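Local coordinates for surface protein R28 (Streptococcus pyogenes, PDB 6S5Z), which is a cell-wall-anchored streptococcal surface protein implicated in infection, represented here by a single Rib domain with an immunoglobulin-like fold, at residues A[5-11]-A[66-72]; A[14-20]-A[77-82]; A[39-45]-A[61-67]. All blocks are in the same frame, centred on the assembly; numbering follows the deposited sequence.

Contact 1: residues A[5-11]-A[66-72]; sequences DKIKYSP and YPDGTVD. With NA (sodium ion), chain C.
A sodium ion joins the two segments: Lys6 O, Tyr9 O and Asp72 OD2 bind it, the carboxylate oxygen at 2.5 Å, and three waters complete six ligands. Lys6 O comes from within helix 5-8 and Tyr9 O from just past its end. Both carbonyls are neutral, and Asp72 is the acidic protein ligand, which probably offsets the cation. Tyr66 OH positions that carboxylate from the second shell, giving its proton to the anti lone pair of Asp72 OD2 at 2.6 Å, while one of the metal waters donates to Asp72 OD1.

The Tyr66 ring lies with Asp5 O over its centre on one face and Pro11 CD at its edge, 3.1 Å from Tyr66 OH. The Tyr9 ring is tilted 28° from it and slid so far aside that the two scarcely overlap. At the start of the helix Asp5 and Asp68 exchange hydrogen bonds, Asp5 N to Asp68 OD2 (2.7 Å) and Asp68 N to Asp5 OD2 (3.0 Å), with their carboxylates stacked. The short aspartate side chain lets Asp68 OD1 take Thr70 N, closing an Asx turn, and also Thr70 OG1; these donors probably ease the repulsion between the two acids. A hydroxyl suits position 70 because it can also accept, here from Lys6 N. The Lys6 chain bends at chi3 (-78°), bringing NZ to Val71 O at 2.9 Å.

The short helix thus rests on the turn between strands 56-65 and 71-81, with Asp72 paired through its backbone to Val64 and with Pro37 and Leu36 of a neighbouring loop against Tyr9 and Pro11.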
# COMPACT_ATOMS: atom_id res chain seq x y z
N ASP A 5 -3.20 0.15 -17.19
CA ASP A 5 -3.00 -0.81 -16.11
C ASP A 5 -3.83 -0.49 -14.88
O ASP A 5 -4.40 -1.39 -14.27
CB ASP A 5 -1.52 -0.85 -15.74
CG ASP A 5 -0.67 -1.65 -16.73
OD1 ASP A 5 -1.25 -2.35 -17.57
OD2 ASP A 5 0.58 -1.56 -16.67
N LYS A 6 -3.91 0.79 -14.49
CA LYS A 6 -4.67 1.14 -13.29
C LYS A 6 -6.15 0.87 -13.45
O LYS A 6 -6.87 0.82 -12.44
CB LYS A 6 -4.41 2.59 -12.86
CG LYS A 6 -4.89 3.67 -13.78
CD LYS A 6 -4.64 5.02 -13.10
CE LYS A 6 -5.69 5.33 -12.04
NZ LYS A 6 -5.30 6.42 -11.07
N ILE A 7 -6.64 0.72 -14.68
CA ILE A 7 -8.02 0.29 -14.89
C ILE A 7 -8.13 -1.23 -14.87
O ILE A 7 -9.08 -1.78 -14.31
CB ILE A 7 -8.58 0.89 -16.19
CG1 ILE A 7 -8.52 2.41 -16.15
CG2 ILE A 7 -10.01 0.46 -16.40
CD1 ILE A 7 -9.34 3.00 -15.02
N LYS A 8 -7.14 -1.94 -15.44
CA LYS A 8 -7.24 -3.40 -15.51
C LYS A 8 -7.15 -4.04 -14.13
O LYS A 8 -7.83 -5.04 -13.86
CB LYS A 8 -6.14 -4.00 -16.39
CG LYS A 8 -6.15 -3.65 -17.84
CD LYS A 8 -4.87 -4.16 -18.48
CE LYS A 8 -4.96 -4.11 -19.99
NZ LYS A 8 -3.73 -4.61 -20.64
N TYR A 9 -6.32 -3.49 -13.26
CA TYR A 9 -5.95 -4.14 -12.02
C TYR A 9 -6.65 -3.49 -10.84
O TYR A 9 -7.00 -2.30 -10.86
CB TYR A 9 -4.43 -4.12 -11.84
CG TYR A 9 -3.72 -4.81 -13.00
CD1 TYR A 9 -3.78 -6.19 -13.16
CD2 TYR A 9 -3.01 -4.07 -13.93
CE1 TYR A 9 -3.15 -6.82 -14.24
CE2 TYR A 9 -2.37 -4.69 -15.00
CZ TYR A 9 -2.45 -6.05 -15.15
OH TYR A 9 -1.81 -6.65 -16.22
N SER A 10 -6.89 -4.30 -9.80
CA SER A 10 -7.70 -3.89 -8.65
C SER A 10 -6.98 -4.21 -7.34
O SER A 10 -7.33 -5.18 -6.64
CB SER A 10 -9.07 -4.56 -8.70
OG SER A 10 -9.77 -4.16 -9.87
N PRO A 11 -5.97 -3.42 -6.97
CA PRO A 11 -5.31 -3.64 -5.68
C PRO A 11 -6.27 -3.39 -4.52
O PRO A 11 -7.12 -2.50 -4.57
CB PRO A 11 -4.15 -2.64 -5.69
CG PRO A 11 -4.59 -1.58 -6.64
CD PRO A 11 -5.45 -2.24 -7.67
N TYR A 66 2.34 0.80 -11.86
CA TYR A 66 2.22 -0.28 -12.82
C TYR A 66 3.24 -0.12 -13.93
O TYR A 66 3.80 0.96 -14.13
CB TYR A 66 0.81 -0.29 -13.41
CG TYR A 66 -0.25 -0.56 -12.40
CD1 TYR A 66 -0.38 -1.81 -11.84
CD2 TYR A 66 -1.16 0.43 -12.03
CE1 TYR A 66 -1.37 -2.08 -10.93
CE2 TYR A 66 -2.15 0.17 -11.12
CZ TYR A 66 -2.24 -1.09 -10.57
OH TYR A 66 -3.23 -1.35 -9.65
N PRO A 67 3.51 -1.19 -14.68
CA PRO A 67 4.51 -1.10 -15.75
C PRO A 67 4.20 -0.09 -16.84
O PRO A 67 5.13 0.40 -17.48
CB PRO A 67 4.56 -2.52 -16.33
CG PRO A 67 4.09 -3.39 -15.20
CD PRO A 67 3.02 -2.57 -14.51
N ASP A 68 2.94 0.27 -17.07
CA ASP A 68 2.65 1.22 -18.13
C ASP A 68 2.71 2.65 -17.64
O ASP A 68 2.38 3.57 -18.40
CB ASP A 68 1.28 0.94 -18.78
CG ASP A 68 0.11 1.29 -17.88
OD1 ASP A 68 0.32 1.61 -16.70
OD2 ASP A 68 -1.04 1.24 -18.37
N GLY A 69 3.15 2.85 -16.40
CA GLY A 69 3.31 4.17 -15.85
C GLY A 69 2.10 4.71 -15.14
O GLY A 69 2.20 5.77 -14.51
N THR A 70 0.96 4.03 -15.19
CA THR A 70 -0.14 4.52 -14.40
C THR A 70 0.01 4.03 -12.97
O THR A 70 0.77 3.10 -12.67
CB THR A 70 -1.49 4.11 -15.00
OG1 THR A 70 -1.57 2.69 -15.03
CG2 THR A 70 -1.63 4.64 -16.43
N VAL A 71 -0.75 4.65 -12.07
CA VAL A 71 -0.57 4.50 -10.63
C VAL A 71 -1.94 4.42 -9.98
O VAL A 71 -2.83 5.22 -10.27
CB VAL A 71 0.23 5.69 -10.04
CG1 VAL A 71 0.45 5.51 -8.54
CG2 VAL A 71 1.59 5.83 -10.74
N ASP A 72 -2.09 3.49 -9.04
CA ASP A 72 -3.27 3.39 -8.20
C ASP A 72 -2.89 3.83 -6.79
O ASP A 72 -1.80 3.52 -6.31
CB ASP A 72 -3.80 1.95 -8.15
CG ASP A 72 -4.95 1.70 -9.10
OD1 ASP A 72 -5.77 2.63 -9.30
OD2 ASP A 72 -5.07 0.55 -9.61
NA NA C . -7.46 0.10 -10.26
O HOH W 1 -9.72 -1.27 -10.34
O HOH W 2 -8.23 2.71 -10.22
O HOH W 3 -8.21 0.33 -7.74

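Contact 2: residues A[14-20]-A[77-82]; sequences KHRTVEQ and KVTVTS
Lys14 O and Lys77 O are bridged by a water that donates to both. Next, just before strand 16-19 begins, His15 gives NE2-H to Thr79 OG1 at 2.5 Å, short for such a bond, the hydroxyl lying close to the ring plane. The imidazole reaches the partner strand because chi1 (170°) turns CG away from the backbone N; Glu57 is a second partner of that hydroxyl.

At Arg16 the parallel ladder starts: Arg16 N makes a weak hydrogen bond to Lys77 O, and Arg16 O receives Thr79 N at 2.9 Å. Thr17 points to the same side as Thr79, and its CG2 meets Thr81 CG2 at 3.6 Å. Such beta-branched residues suit extended strands. This parallel pairing at the edge of a mixed sheet joins the first strand to the last in the immunoglobulin-like Rib fold.

Val18 continues the ladder through Val18 N to Thr79 O and Thr81 N to Val18 O. Its CG2 packs on Val78 CG1 at 3.9 Å, on the side opposite the threonines, while its CG1 lies over one face of the Arg16 guanidinium, offset toward its rim. Beyond Glu19, whose CG passes 4.0 Å from Thr81 OG1, Gln20 N donates to Thr81 O at 3.1 Å, Val80 CG1 nestles against Gln20 CA, and the extended Gln20 chain carries NE2 to Ser53 O.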
# COMPACT_ATOMS: atom_id res chain seq x y z
N LYS A 14 -4.56 -4.49 2.69
CA LYS A 14 -4.42 -5.44 3.77
C LYS A 14 -4.26 -4.67 5.07
O LYS A 14 -3.39 -3.79 5.16
CB LYS A 14 -3.22 -6.37 3.54
CG LYS A 14 -2.89 -7.24 4.76
CD LYS A 14 -1.71 -8.18 4.48
CE LYS A 14 -1.22 -8.83 5.78
NZ LYS A 14 -0.15 -9.83 5.51
N HIS A 15 -5.09 -4.99 6.06
CA HIS A 15 -4.95 -4.39 7.39
C HIS A 15 -3.85 -5.12 8.15
O HIS A 15 -3.97 -6.32 8.41
CB HIS A 15 -6.27 -4.46 8.16
CG HIS A 15 -6.12 -4.10 9.60
ND1 HIS A 15 -6.38 -4.99 10.62
CD2 HIS A 15 -5.70 -2.95 10.19
CE1 HIS A 15 -6.14 -4.40 11.78
NE2 HIS A 15 -5.72 -3.17 11.55
N ARG A 16 -2.78 -4.41 8.51
CA ARG A 16 -1.69 -4.98 9.28
C ARG A 16 -1.73 -4.53 10.74
O ARG A 16 -2.19 -3.42 11.06
CB ARG A 16 -0.33 -4.61 8.68
CG ARG A 16 -0.12 -4.97 7.23
CD ARG A 16 1.32 -4.63 6.87
NE ARG A 16 2.26 -5.44 7.65
CZ ARG A 16 3.55 -5.15 7.78
NH1 ARG A 16 4.07 -4.08 7.20
NH2 ARG A 16 4.34 -5.94 8.50
N THR A 17 -1.23 -5.40 11.62
CA THR A 17 -1.01 -5.09 13.03
C THR A 17 0.47 -5.29 13.33
O THR A 17 1.02 -6.38 13.12
CB THR A 17 -1.85 -5.98 13.93
OG1 THR A 17 -3.23 -5.79 13.61
CG2 THR A 17 -1.63 -5.62 15.39
N VAL A 18 1.12 -4.24 13.83
CA VAL A 18 2.55 -4.26 14.07
C VAL A 18 2.86 -3.62 15.42
O VAL A 18 2.04 -2.90 15.99
CB VAL A 18 3.34 -3.51 12.96
CG1 VAL A 18 2.99 -4.04 11.58
CG2 VAL A 18 3.12 -1.99 13.06
N GLU A 19 4.07 -3.87 15.91
CA GLU A 19 4.49 -3.29 17.17
C GLU A 19 5.02 -1.87 16.97
O GLU A 19 5.43 -1.49 15.88
CB GLU A 19 5.57 -4.16 17.81
CG GLU A 19 5.04 -5.46 18.40
CD GLU A 19 6.11 -6.22 19.16
OE1 GLU A 19 7.15 -6.54 18.55
OE2 GLU A 19 5.92 -6.48 20.37
N GLN A 20 5.01 -1.10 18.06
CA GLN A 20 5.59 0.24 18.04
C GLN A 20 7.01 0.17 17.51
O GLN A 20 7.78 -0.73 17.88
CB GLN A 20 5.58 0.84 19.44
CG GLN A 20 5.79 2.36 19.49
CD GLN A 20 5.61 2.87 20.90
OE1 GLN A 20 5.36 2.09 21.81
NE2 GLN A 20 5.71 4.19 21.09
N LYS A 77 -4.80 0.69 6.46
CA LYS A 77 -4.88 0.91 7.89
C LYS A 77 -3.83 0.04 8.56
O LYS A 77 -3.60 -1.10 8.15
CB LYS A 77 -6.29 0.60 8.41
CG LYS A 77 -7.31 1.54 7.78
CD LYS A 77 -8.69 1.49 8.42
CE LYS A 77 -9.51 2.71 7.99
NZ LYS A 77 -10.71 2.97 8.84
N VAL A 78 -3.17 0.61 9.57
CA VAL A 78 -2.17 -0.11 10.34
C VAL A 78 -2.50 0.10 11.80
O VAL A 78 -2.63 1.24 12.27
CB VAL A 78 -0.74 0.37 10.03
CG1 VAL A 78 0.26 -0.40 10.88
CG2 VAL A 78 -0.39 0.20 8.55
N THR A 79 -2.66 -0.99 12.53
CA THR A 79 -2.83 -0.96 13.96
C THR A 79 -1.45 -1.07 14.58
O THR A 79 -0.68 -1.96 14.22
CB THR A 79 -3.73 -2.11 14.43
OG1 THR A 79 -4.96 -2.06 13.70
CG2 THR A 79 -4.01 -2.01 15.92
N VAL A 80 -1.09 -0.13 15.45
CA VAL A 80 0.19 -0.18 16.13
C VAL A 80 -0.09 -0.46 17.60
O VAL A 80 -0.83 0.29 18.25
CB VAL A 80 0.99 1.11 15.94
CG1 VAL A 80 2.38 0.97 16.54
CG2 VAL A 80 1.07 1.46 14.45
N THR A 81 0.45 -1.56 18.11
CA THR A 81 0.27 -1.98 19.50
C THR A 81 1.44 -1.52 20.37
O THR A 81 2.56 -1.30 19.90
CB THR A 81 0.16 -3.50 19.59
OG1 THR A 81 1.44 -4.08 19.32
CG2 THR A 81 -0.79 -4.01 18.54
N SER A 82 1.19 -1.42 21.68
CA SER A 82 2.24 -1.07 22.63
C SER A 82 2.10 -1.87 23.93
O SER A 82 1.00 -2.20 24.36
CB SER A 82 2.21 0.42 22.95
OG SER A 82 1.21 0.71 23.91
O HOH W 4 -1.79 -2.03 6.19
O HOH W 5 3.54 -4.27 21.58

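Contact 3: residues A[39-45]-A[61-67]; sequences NSTYNWK and IVEVHYP
Thr41 and His65 exchange backbone hydrogen bonds, His65 N reaching Thr41 O at 2.8 Å, and Asn43 and Glu63 repeat the pattern in this antiparallel ladder. Lys45 N donates to Ile61 O, and a water joins Asn39 O to His65 O just before strand 41-44 begins.

Polar side chains gather on the face of Asn43, Glu63 and His65. Asn43 ND2 and His65 NE2 approach Glu63 OE1 from opposite faces of the carboxylate, at 3.0 and 2.9 Å. Asn43 CG sits between its backbone N and carbonyl carbon (chi1 62°), which lets the amide, nearly perpendicular to the carboxylate, reach both Glu63 OE1 and Trp44 O. Lys45 NZ forms a salt bridge with Glu63 OE2 (3.3 Å) and another with Asp73. A long, flexible lysine suits this place: its carbons bend over Ile61, Lys45 CE tight against Ile61 CG2, before NZ meets the acids.

Apolar contacts lie elsewhere. On the other face Tyr42 CE2 touches both methyls of Val64, CG1 at 3.7 Å. The end of the Trp44 indole turns back, so that CZ3 meets Val62 CG2 at 3.6 Å while Trp44 NE1 donates to Leu24 O.

With three side-chain donors on its two oxygens, the Glu63 carboxylate is held from several directions, and the nearby lysine would probably favour its ionised form.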
# COMPACT_ATOMS: atom_id res chain seq x y z
N ASN A 39 5.98 -6.98 -11.70
CA ASN A 39 6.92 -5.87 -11.82
C ASN A 39 6.33 -4.53 -11.37
O ASN A 39 7.00 -3.51 -11.48
CB ASN A 39 7.38 -5.73 -13.26
CG ASN A 39 8.36 -6.80 -13.65
OD1 ASN A 39 8.90 -7.52 -12.80
ND2 ASN A 39 8.61 -6.91 -14.95
N SER A 40 5.11 -4.52 -10.82
CA SER A 40 4.63 -3.31 -10.15
C SER A 40 5.56 -2.98 -8.99
O SER A 40 6.11 -3.86 -8.35
CB SER A 40 3.21 -3.52 -9.63
OG SER A 40 2.35 -3.98 -10.66
N THR A 41 5.68 -1.69 -8.68
CA THR A 41 6.43 -1.29 -7.50
C THR A 41 5.48 -0.59 -6.53
O THR A 41 4.47 -0.02 -6.94
CB THR A 41 7.64 -0.38 -7.86
OG1 THR A 41 7.19 0.87 -8.41
CG2 THR A 41 8.55 -1.07 -8.88
N TYR A 42 5.81 -0.66 -5.24
CA TYR A 42 4.94 -0.16 -4.18
C TYR A 42 5.72 0.81 -3.31
O TYR A 42 6.86 0.52 -2.94
CB TYR A 42 4.41 -1.31 -3.32
CG TYR A 42 3.68 -2.38 -4.11
CD1 TYR A 42 4.37 -3.38 -4.81
CD2 TYR A 42 2.29 -2.39 -4.18
CE1 TYR A 42 3.69 -4.35 -5.55
CE2 TYR A 42 1.61 -3.35 -4.90
CZ TYR A 42 2.31 -4.33 -5.58
OH TYR A 42 1.59 -5.27 -6.29
N ASN A 43 5.11 1.95 -2.99
CA ASN A 43 5.76 2.91 -2.10
C ASN A 43 4.67 3.65 -1.35
O ASN A 43 3.52 3.70 -1.78
CB ASN A 43 6.64 3.90 -2.85
CG ASN A 43 5.85 4.76 -3.82
OD1 ASN A 43 5.67 4.38 -4.97
ND2 ASN A 43 5.38 5.92 -3.36
N TRP A 44 5.06 4.22 -0.21
CA TRP A 44 4.13 5.07 0.52
C TRP A 44 3.97 6.41 -0.18
O TRP A 44 4.95 7.03 -0.59
CB TRP A 44 4.62 5.29 1.96
CG TRP A 44 4.63 4.05 2.78
CD1 TRP A 44 5.72 3.34 3.20
CD2 TRP A 44 3.48 3.33 3.24
NE1 TRP A 44 5.31 2.23 3.91
CE2 TRP A 44 3.94 2.21 3.95
CE3 TRP A 44 2.10 3.54 3.13
CZ2 TRP A 44 3.08 1.29 4.54
CZ3 TRP A 44 1.25 2.64 3.72
CH2 TRP A 44 1.73 1.52 4.41
N LYS A 45 2.73 6.86 -0.29
CA LYS A 45 2.49 8.21 -0.77
C LYS A 45 3.18 9.21 0.16
O LYS A 45 3.18 9.04 1.38
CB LYS A 45 0.99 8.51 -0.81
CG LYS A 45 0.65 9.92 -1.31
CD LYS A 45 -0.86 10.05 -1.50
CE LYS A 45 -1.29 9.23 -2.69
NZ LYS A 45 -0.80 9.81 -3.93
N ILE A 61 -1.46 5.62 2.75
CA ILE A 61 -1.80 5.45 1.34
C ILE A 61 -0.64 4.80 0.62
O ILE A 61 0.50 5.28 0.71
CB ILE A 61 -2.18 6.79 0.69
CG1 ILE A 61 -3.36 7.42 1.46
CG2 ILE A 61 -2.54 6.59 -0.77
CD1 ILE A 61 -3.64 8.84 1.09
N VAL A 62 -0.92 3.69 -0.05
CA VAL A 62 0.06 3.00 -0.88
C VAL A 62 -0.15 3.44 -2.31
O VAL A 62 -1.29 3.47 -2.80
CB VAL A 62 -0.09 1.48 -0.74
CG1 VAL A 62 0.87 0.74 -1.71
CG2 VAL A 62 0.15 1.05 0.69
N GLU A 63 0.94 3.81 -2.98
CA GLU A 63 0.93 3.99 -4.42
C GLU A 63 1.39 2.69 -5.08
O GLU A 63 2.48 2.19 -4.79
CB GLU A 63 1.86 5.12 -4.85
CG GLU A 63 1.51 6.45 -4.25
CD GLU A 63 2.49 7.53 -4.70
OE1 GLU A 63 3.53 7.20 -5.33
OE2 GLU A 63 2.22 8.70 -4.41
N VAL A 64 0.57 2.18 -5.99
CA VAL A 64 0.92 1.00 -6.79
C VAL A 64 1.31 1.50 -8.18
O VAL A 64 0.47 2.04 -8.90
CB VAL A 64 -0.23 -0.01 -6.85
CG1 VAL A 64 0.19 -1.26 -7.61
CG2 VAL A 64 -0.61 -0.40 -5.47
N HIS A 65 2.58 1.34 -8.55
CA HIS A 65 3.10 1.85 -9.82
C HIS A 65 3.14 0.70 -10.82
O HIS A 65 3.93 -0.22 -10.67
CB HIS A 65 4.50 2.45 -9.64
CG HIS A 65 4.52 3.75 -8.89
ND1 HIS A 65 4.69 4.96 -9.52
CD2 HIS A 65 4.36 4.02 -7.58
CE1 HIS A 65 4.64 5.93 -8.62
NE2 HIS A 65 4.45 5.39 -7.44
N TYR A 66 2.34 0.80 -11.86
CA TYR A 66 2.22 -0.28 -12.82
C TYR A 66 3.24 -0.12 -13.93
O TYR A 66 3.80 0.96 -14.13
CB TYR A 66 0.81 -0.29 -13.41
CG TYR A 66 -0.25 -0.56 -12.40
CD1 TYR A 66 -0.38 -1.81 -11.84
CD2 TYR A 66 -1.16 0.43 -12.03
CE1 TYR A 66 -1.37 -2.08 -10.93
CE2 TYR A 66 -2.15 0.17 -11.12
CZ TYR A 66 -2.24 -1.09 -10.57
OH TYR A 66 -3.23 -1.35 -9.65
N PRO A 67 3.51 -1.19 -14.68
CA PRO A 67 4.51 -1.10 -15.75
C PRO A 67 4.20 -0.09 -16.84
O PRO A 67 5.13 0.40 -17.48
CB PRO A 67 4.56 -2.52 -16.33
CG PRO A 67 4.09 -3.39 -15.20
CD PRO A 67 3.02 -2.57 -14.51
O HOH W 6 6.02 -1.13 -12.46

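In the fold
From the N terminus, helix 5-8 opens contact 1, which closes a long loop back to the turn between strands 56-65 and 71-81. Strand 16-19 follows and opens contact 2, whose partner lies farther along strand 71-81, so contacts 1 and 2 cross in the chain; their centres are 27 Å apart, on opposite sides of the domain's centre. Contact 3, the hairpin of strands 41-44 and 56-65, nests inside the loops closed by both. It shares Tyr66 and Pro67 with contact 1, and Val71 packs on His65 between them. Contacts 2 and 3 add the outer strands 16-19 and 41-44 to the central pair 71-81 and 56-65, with the helix and sodium site at one end.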